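Local coordinates for 378aa long hypothetical citrate synthase (Sulfolobus tokodaii, PDB 1VGM), which is of unestablished function but belongs to the citrate synthase family, as a mostly helical protein assembled from two chains, at residues T99-L104 with A126-I131. Numbering follows the deposited sequence.
Sequences TAFGIL and AKTATI
A100 and I131 mark the near end of two helical segments, 99-104 and 126-131, that run at 135°, roughly antiparallel, with axes 11.1 Å apart at closest approach. The CA atoms of A100 and I131 are 7.1 Å apart, whereas those of L104 and K127 stand at 9.2 Å, so the helices diverge from A100 toward L104. I131 carries most of the apolar contact. Its CG1 lies beside its backbone N (chi1 -76°), and the extended second torsion, 160°, sends CD1 out among three side chains. L104 meets it tip to tip, CD1 to CD1 at 3.5 Å, tighter than usual for two carbons. The methyl of A100 packs on both branches, its CB 3.8 Å from I131 CD1 and equally near CG2, while F101 CE2 approaches the same CD1 obliquely at 3.8 Å. The far rim of the F101 ring reaches T128, whose OG1 sits in the ring plane at the edge, 3.4 Å from CZ; that hydroxyl is hydrogen-bonded to I124 O. K127 comes nearest to L104 through its CB, 4.3 Å from L104 CD1, and its NZ turns away to E75 O and S73 O. All six touching residues are buried, joining helices 93-108 and 117-139 within the largely helical citrate synthase fold. Helix 203-214 covers F101, L104 and K127, helix 78-84 packs on L104, and T99 and I103 pack on G102 and T99 of the second subunit.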
loop_
_atom_site.group_PDB
_atom_site.type_symbol
_atom_site.label_atom_id
_atom_site.label_comp_id
_atom_site.label_asym_id
_atom_site.label_seq_id
_atom_site.Cartn_x
_atom_site.Cartn_y
_atom_site.Cartn_z
ATOM N N THR A 99 10.042 -1.417 -2.077
ATOM C CA THR A 99 11.000 -1.522 -0.981
ATOM C C THR A 99 11.784 -0.228 -0.799
ATOM O O THR A 99 11.909 0.266 0.315
ATOM C CB THR A 99 12.016 -2.662 -1.213
ATOM O OG1 THR A 99 11.320 -3.901 -1.398
ATOM C CG2 THR A 99 12.946 -2.784 -0.009
ATOM N N ALA A 100 12.317 0.308 -1.895
ATOM C CA ALA A 100 13.060 1.564 -1.844
ATOM C C ALA A 100 12.220 2.674 -1.225
ATOM O O ALA A 100 12.711 3.441 -0.395
ATOM C CB ALA A 100 13.517 1.972 -3.248
ATOM N N PHE A 101 10.954 2.764 -1.619
ATOM C CA PHE A 101 10.097 3.831 -1.110
ATOM C C PHE A 101 9.739 3.640 0.360
ATOM O O PHE A 101 9.397 4.602 1.040
ATOM C CB PHE A 101 8.821 3.941 -1.950
ATOM C CG PHE A 101 8.950 4.894 -3.106
ATOM C CD1 PHE A 101 8.474 6.199 -3.006
ATOM C CD2 PHE A 101 9.592 4.499 -4.277
ATOM C CE1 PHE A 101 8.645 7.102 -4.049
ATOM C CE2 PHE A 101 9.772 5.398 -5.338
ATOM C CZ PHE A 101 9.298 6.701 -5.223
ATOM N N GLY A 102 9.822 2.395 0.833
ATOM C CA GLY A 102 9.652 2.109 2.244
ATOM C C GLY A 102 10.816 2.652 3.040
ATOM O O GLY A 102 10.632 3.232 4.117
ATOM N N ILE A 103 12.019 2.495 2.496
ATOM C CA ILE A 103 13.203 3.088 3.104
ATOM C C ILE A 103 13.179 4.622 3.124
ATOM O O ILE A 103 13.556 5.229 4.128
ATOM C CB ILE A 103 14.482 2.594 2.394
ATOM C CG1 ILE A 103 14.678 1.104 2.692
ATOM C CG2 ILE A 103 15.693 3.399 2.859
ATOM C CD1 ILE A 103 15.733 0.432 1.847
ATOM N N LEU A 104 12.727 5.248 2.038
ATOM C CA LEU A 104 12.605 6.706 2.008
ATOM C C LEU A 104 11.593 7.198 3.048
ATOM O O LEU A 104 11.852 8.162 3.770
ATOM C CB LEU A 104 12.190 7.192 0.607
ATOM C CG LEU A 104 13.153 6.942 -0.565
ATOM C CD1 LEU A 104 12.576 7.510 -1.848
ATOM C CD2 LEU A 104 14.500 7.576 -0.282
ATOM N N ALA A 126 12.057 13.628 -8.210
ATOM C CA ALA A 126 13.505 13.528 -8.384
ATOM C C ALA A 126 14.024 12.144 -7.989
ATOM O O ALA A 126 14.758 11.505 -8.739
ATOM C CB ALA A 126 14.195 14.607 -7.554
ATOM N N LYS A 127 13.634 11.681 -6.810
ATOM C CA LYS A 127 14.205 10.461 -6.253
ATOM C C LYS A 127 13.654 9.207 -6.919
ATOM O O LYS A 127 14.304 8.167 -6.918
ATOM C CB LYS A 127 13.948 10.413 -4.745
ATOM C CG LYS A 127 14.639 11.551 -3.993
ATOM C CD LYS A 127 14.321 11.546 -2.505
ATOM C CE LYS A 127 14.733 12.864 -1.854
ATOM N NZ LYS A 127 16.178 13.160 -2.067
ATOM N N THR A 128 12.456 9.307 -7.488
ATOM C CA THR A 128 11.881 8.215 -8.268
ATOM C C THR A 128 12.770 7.889 -9.474
ATOM O O THR A 128 12.966 6.728 -9.820
ATOM C CB THR A 128 10.459 8.588 -8.761
ATOM O OG1 THR A 128 9.660 8.997 -7.643
ATOM C CG2 THR A 128 9.796 7.406 -9.435
ATOM N N ALA A 129 13.318 8.918 -10.107
ATOM C CA ALA A 129 14.255 8.729 -11.214
ATOM C C ALA A 129 15.526 8.031 -10.733
ATOM O O ALA A 129 16.031 7.114 -11.382
ATOM C CB ALA A 129 14.613 10.087 -11.837
ATOM N N THR A 130 16.044 8.470 -9.594
ATOM C CA THR A 130 17.247 7.863 -9.043
ATOM C C THR A 130 16.981 6.384 -8.766
ATOM O O THR A 130 17.758 5.513 -9.157
ATOM C CB THR A 130 17.666 8.577 -7.740
ATOM O OG1 THR A 130 17.880 9.969 -8.012
ATOM C CG2 THR A 130 18.944 7.961 -7.165
ATOM N N ILE A 131 15.871 6.102 -8.101
ATOM C CA ILE A 131 15.536 4.724 -7.757
ATOM C C ILE A 131 15.320 3.853 -9.001
ATOM O O ILE A 131 15.809 2.733 -9.064
ATOM C CB ILE A 131 14.282 4.675 -6.854
ATOM C CG1 ILE A 131 14.674 5.086 -5.433
ATOM C CG2 ILE A 131 13.672 3.279 -6.848
ATOM C CD1 ILE A 131 13.498 5.543 -4.585
#